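Long-range contact in SusD superfamily protein (Bacteroides thetaiotaomicron VPI-5482, PDB 3HDX), which probably binds polysaccharide at the outer membrane as a SusD-family protein, consistent with a role in capturing carbohydrate for uptake: residues Leu69-Trp75 with Trp458-Ile464. Sequence-based numbering, arbitrary orientation. Where two conformers were deposited one is given.
Sequences LKKVSNW and WPVSEDI
This is a junction of helix end and loop in the largely helical SusD fold: the C-terminal end of helix 67-73 meets the extended run entering helix 462-467, 383 residues away in sequence, burying 527 Å² in all. Residues L69-V72 are helical, N74 leaves the helix (phi/psi -85/119°), and W75 is the N-cap of helix 76-91. W458-S461 are extended, psi 135 to 154°, before S461 caps its helix, OG accepting from D463 N at 3.2 Å. The register sets N74 CA 4.8 Å from S461 CA. At one end W458 (chi1 m) receives V72 CG1 over its six-membered ring, a CH-pi contact 3.8 Å from the centroid, and L69 CD2 lies 3.8 Å from W458 CZ3; helices 34-41 and 104-129 also pack on this indole. At the other, W75 (chi1 p) meets V460, CZ3 to CG2 3.8 Å, and I464, CZ2 to CG2 3.8 Å. In the centre S73 CB lies 3.3 Å from P459 O and N74 CA 3.6 Å from S461 CB; S73 OG (chi1 p) is satisfied by K70 O, 2.8 Å. S461 N to S73 O is weak at 3.5 Å, but one water donates to S73 O (2.6 Å) and accepts from W75 N (3.1 Å) and S461 N (3.2 Å). A second joins N74 ND2 (3.0 Å), S461 OG (2.9 Å) and D463 OD2 (2.7 Å), while N74 OD1 accepts from R76 N. The chemistry implies apolar anchoring at both indoles, one water bridging backbones, another side chains.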
ATOM      1  N   LEU A  69      12.585 -15.292  -3.654  1.00 17.07           N
ATOM      2  CA  LEU A  69      13.145 -14.074  -4.225  1.00 17.42           C
ATOM      3  C   LEU A  69      12.930 -14.022  -5.732  1.00 17.51           C
ATOM      4  O   LEU A  69      12.531 -12.958  -6.290  1.00 16.57           O
ATOM      5  CB  LEU A  69      14.634 -13.914  -3.894  1.00 18.73           C
ATOM      6  CG  LEU A  69      15.030 -13.716  -2.428  1.00 21.34           C
ATOM      7  CD1 LEU A  69      16.547 -13.715  -2.252  1.00 23.03           C
ATOM      8  CD2 LEU A  69      14.427 -12.531  -1.830  1.00 22.35           C
ATOM      9  N   LYS A  70      13.151 -15.158  -6.402  1.00 15.81           N
ATOM     10  CA  LYS A  70      12.956 -15.218  -7.843  0.50 17.09           C
ATOM     11  C   LYS A  70      11.487 -14.932  -8.221  1.00 16.64           C
ATOM     12  O   LYS A  70      11.203 -14.173  -9.158  1.00 17.47           O
ATOM     13  CB  LYS A  70      13.422 -16.587  -8.378  0.50 18.87           C
ATOM     14  CG  LYS A  70      14.910 -16.823  -8.172  0.50 20.44           C
ATOM     15  CD  LYS A  70      15.372 -18.113  -8.780  0.50 23.11           C
ATOM     16  CE  LYS A  70      16.845 -18.274  -8.479  0.50 24.19           C
ATOM     17  NZ  LYS A  70      17.059 -18.031  -7.047  0.50 26.26           N
ATOM     18  N   LYS A  71      10.555 -15.539  -7.497  1.00 15.85           N
ATOM     19  CA  LYS A  71       9.112 -15.353  -7.735  1.00 16.83           C
ATOM     20  C   LYS A  71       8.639 -13.922  -7.496  1.00 15.59           C
ATOM     21  O   LYS A  71       7.900 -13.338  -8.303  1.00 15.64           O
ATOM     22  CB  LYS A  71       8.310 -16.295  -6.838  1.00 19.57           C
ATOM     23  CG  LYS A  71       8.413 -17.773  -7.243  1.00 22.17           C
ATOM     24  CD  LYS A  71       7.743 -18.613  -6.164  1.00 26.33           C
ATOM     25  CE  LYS A  71       7.355 -20.022  -6.611  1.00 29.29           C
ATOM     26  NZ  LYS A  71       7.030 -20.775  -5.300  1.00 32.11           N
ATOM     27  N   VAL A  72       9.055 -13.348  -6.387  1.00 14.67           N
ATOM     28  CA  VAL A  72       8.659 -11.948  -6.102  1.00 13.77           C
ATOM     29  C   VAL A  72       9.219 -11.005  -7.169  1.00 13.79           C
ATOM     30  O   VAL A  72       8.521 -10.091  -7.596  1.00 14.15           O
ATOM     31  CB  VAL A  72       9.124 -11.504  -4.707  1.00 14.14           C
ATOM     32  CG1 VAL A  72       8.924 -10.007  -4.478  1.00 13.62           C
ATOM     33  CG2 VAL A  72       8.374 -12.298  -3.645  1.00 14.83           C
ATOM     34  N   SER A  73      10.434 -11.297  -7.650  1.00 14.85           N
ATOM     35  CA  SER A  73      11.143 -10.456  -8.599  1.00 14.81           C
ATOM     36  C   SER A  73      10.578 -10.477 -10.010  1.00 13.75           C
ATOM     37  O   SER A  73      10.953  -9.619 -10.787  1.00 15.31           O
ATOM     38  CB  SER A  73      12.648 -10.799  -8.678  1.00 16.74           C
ATOM     39  OG  SER A  73      12.900 -11.935  -9.467  1.00 18.92           O
ATOM     40  N   ASN A  74       9.711 -11.430 -10.339  1.00 14.55           N
ATOM     41  CA  ASN A  74       9.084 -11.510 -11.664  1.00 14.01           C
ATOM     42  C   ASN A  74       7.860 -10.593 -11.642  1.00 14.76           C
ATOM     43  O   ASN A  74       6.934 -10.839 -10.902  1.00 15.45           O
ATOM     44  CB  ASN A  74       8.698 -12.976 -11.959  1.00 14.96           C
ATOM     45  CG  ASN A  74       8.124 -13.162 -13.356  1.00 16.64           C
ATOM     46  OD1 ASN A  74       7.268 -12.395 -13.784  1.00 18.59           O
ATOM     47  ND2 ASN A  74       8.576 -14.202 -14.064  1.00 18.03           N
ATOM     48  N   TRP A  75       7.864  -9.576 -12.507  1.00 13.74           N
ATOM     49  CA  TRP A  75       6.800  -8.575 -12.555  1.00 12.81           C
ATOM     50  C   TRP A  75       5.536  -8.942 -13.363  1.00 13.75           C
ATOM     51  O   TRP A  75       4.673  -8.114 -13.544  1.00 14.57           O
ATOM     52  CB  TRP A  75       7.359  -7.190 -12.980  1.00 12.76           C
ATOM     53  CG  TRP A  75       8.008  -7.168 -14.331  1.00 13.93           C
ATOM     54  CD1 TRP A  75       7.646  -7.869 -15.478  1.00 14.01           C
ATOM     55  CD2 TRP A  75       9.133  -6.375 -14.700  1.00 14.36           C
ATOM     56  NE1 TRP A  75       8.488  -7.546 -16.508  1.00 14.57           N
ATOM     57  CE2 TRP A  75       9.392  -6.621 -16.073  1.00 15.03           C
ATOM     58  CE3 TRP A  75       9.954  -5.463 -14.011  1.00 14.05           C
ATOM     59  CZ2 TRP A  75      10.438  -6.019 -16.744  1.00 14.38           C
ATOM     60  CZ3 TRP A  75      10.981  -4.850 -14.687  1.00 14.03           C
ATOM     61  CH2 TRP A  75      11.238  -5.156 -16.033  1.00 13.96           C
ATOM     62  N   TRP A 458      14.476  -4.135  -6.597  1.00 11.56           N
ATOM     63  CA  TRP A 458      14.573  -5.581  -6.762  1.00 12.36           C
ATOM     64  C   TRP A 458      15.212  -5.903  -8.092  1.00 13.17           C
ATOM     65  O   TRP A 458      15.103  -5.147  -9.070  1.00 13.87           O
ATOM     66  CB  TRP A 458      13.188  -6.263  -6.704  1.00 12.74           C
ATOM     67  CG  TRP A 458      12.711  -6.393  -5.322  1.00 12.78           C
ATOM     68  CD1 TRP A 458      12.296  -5.371  -4.483  1.00 12.79           C
ATOM     69  CD2 TRP A 458      12.579  -7.609  -4.580  1.00 12.14           C
ATOM     70  NE1 TRP A 458      11.920  -5.905  -3.268  1.00 13.24           N
ATOM     71  CE2 TRP A 458      12.061  -7.271  -3.301  1.00 13.07           C
ATOM     72  CE3 TRP A 458      12.832  -8.969  -4.882  1.00 14.32           C
ATOM     73  CZ2 TRP A 458      11.844  -8.241  -2.291  1.00 14.78           C
ATOM     74  CZ3 TRP A 458      12.576  -9.926  -3.894  1.00 15.37           C
ATOM     75  CH2 TRP A 458      12.095  -9.556  -2.613  1.00 15.73           C
ATOM     76  N   PRO A 459      15.892  -7.057  -8.166  1.00 14.73           N
ATOM     77  CA  PRO A 459      16.355  -7.498  -9.477  1.00 14.29           C
ATOM     78  C   PRO A 459      15.155  -7.830 -10.390  1.00 14.10           C
ATOM     79  O   PRO A 459      14.070  -8.110  -9.897  1.00 13.88           O
ATOM     80  CB  PRO A 459      17.127  -8.777  -9.157  1.00 14.90           C
ATOM     81  CG  PRO A 459      16.742  -9.194  -7.859  1.00 16.86           C
ATOM     82  CD  PRO A 459      16.212  -8.033  -7.119  1.00 14.90           C
ATOM     83  N   VAL A 460      15.378  -7.725 -11.701  1.00 13.41           N
ATOM     84  CA  VAL A 460      14.468  -8.224 -12.709  1.00 14.42           C
ATOM     85  C   VAL A 460      14.674  -9.755 -12.784  1.00 16.03           C
ATOM     86  O   VAL A 460      15.797 -10.246 -12.760  1.00 16.52           O
ATOM     87  CB  VAL A 460      14.723  -7.545 -14.085  1.00 14.96           C
ATOM     88  CG1 VAL A 460      13.805  -8.115 -15.193  1.00 15.77           C
ATOM     89  CG2 VAL A 460      14.539  -6.041 -13.955  1.00 15.85           C
ATOM     90  N   SER A 461      13.585 -10.504 -12.836  1.00 17.65           N
ATOM     91  CA  SER A 461      13.682 -11.964 -12.922  1.00 19.05           C
ATOM     92  C   SER A 461      14.440 -12.354 -14.195  1.00 19.32           C
ATOM     93  O   SER A 461      14.205 -11.804 -15.277  1.00 19.17           O
ATOM     94  CB  SER A 461      12.305 -12.617 -12.946  1.00 20.30           C
ATOM     95  OG  SER A 461      12.432 -14.003 -13.310  1.00 23.38           O
ATOM     96  N   GLU A 462      15.361 -13.302 -14.053  1.00 20.65           N
ATOM     97  CA  GLU A 462      16.133 -13.763 -15.222  1.00 23.57           C
ATOM     98  C   GLU A 462      15.235 -14.404 -16.291  1.00 21.67           C
ATOM     99  O   GLU A 462      15.528 -14.289 -17.481  1.00 21.33           O
ATOM    100  CB  GLU A 462      17.340 -14.610 -14.783  1.00 26.13           C
ATOM    101  CG  GLU A 462      18.483 -13.724 -14.056  1.00 30.48           C
ATOM    102  CD  GLU A 462      19.230 -12.656 -14.941  1.00 32.68           C
ATOM    103  OE1 GLU A 462      19.258 -12.841 -16.190  1.00 36.27           O
ATOM    104  OE2 GLU A 462      19.819 -11.637 -14.396  1.00 33.16           O
ATOM    105  N   ASP A 463      14.090 -14.960 -15.884  1.00 21.81           N
ATOM    106  CA  ASP A 463      13.089 -15.499 -16.834  1.00 23.89           C
ATOM    107  C   ASP A 463      12.563 -14.395 -17.765  1.00 23.49           C
ATOM    108  O   ASP A 463      12.425 -14.612 -18.978  1.00 24.83           O
ATOM    109  CB  ASP A 463      11.898 -16.160 -16.115  1.00 25.70           C
ATOM    110  CG  ASP A 463      12.296 -17.430 -15.325  1.00 28.98           C
ATOM    111  OD1 ASP A 463      13.357 -18.031 -15.625  1.00 30.43           O
ATOM    112  OD2 ASP A 463      11.524 -17.814 -14.405  1.00 31.22           O
ATOM    113  N   ILE A 464      12.342 -13.211 -17.206  1.00 20.71           N
ATOM    114  CA  ILE A 464      11.872 -12.046 -17.982  1.00 19.85           C
ATOM    115  C   ILE A 464      12.941 -11.618 -19.004  1.00 20.42           C
ATOM    116  O   ILE A 464      12.625 -11.368 -20.189  1.00 23.46           O
ATOM    117  CB  ILE A 464      11.470 -10.848 -17.026  1.00 19.85           C
ATOM    118  CG1 ILE A 464      10.242 -11.172 -16.138  1.00 20.25           C
ATOM    119  CG2 ILE A 464      11.234  -9.576 -17.825  1.00 19.76           C
ATOM    120  CD1 ILE A 464       8.937 -11.333 -16.834  1.00 22.22           C
TER
HETATM  121  O   HOH W   1      10.820  -8.918 -13.324  1.00 19.44           O
HETATM  122  O   HOH W   2      10.473 -16.011 -12.701  1.00 28.85           O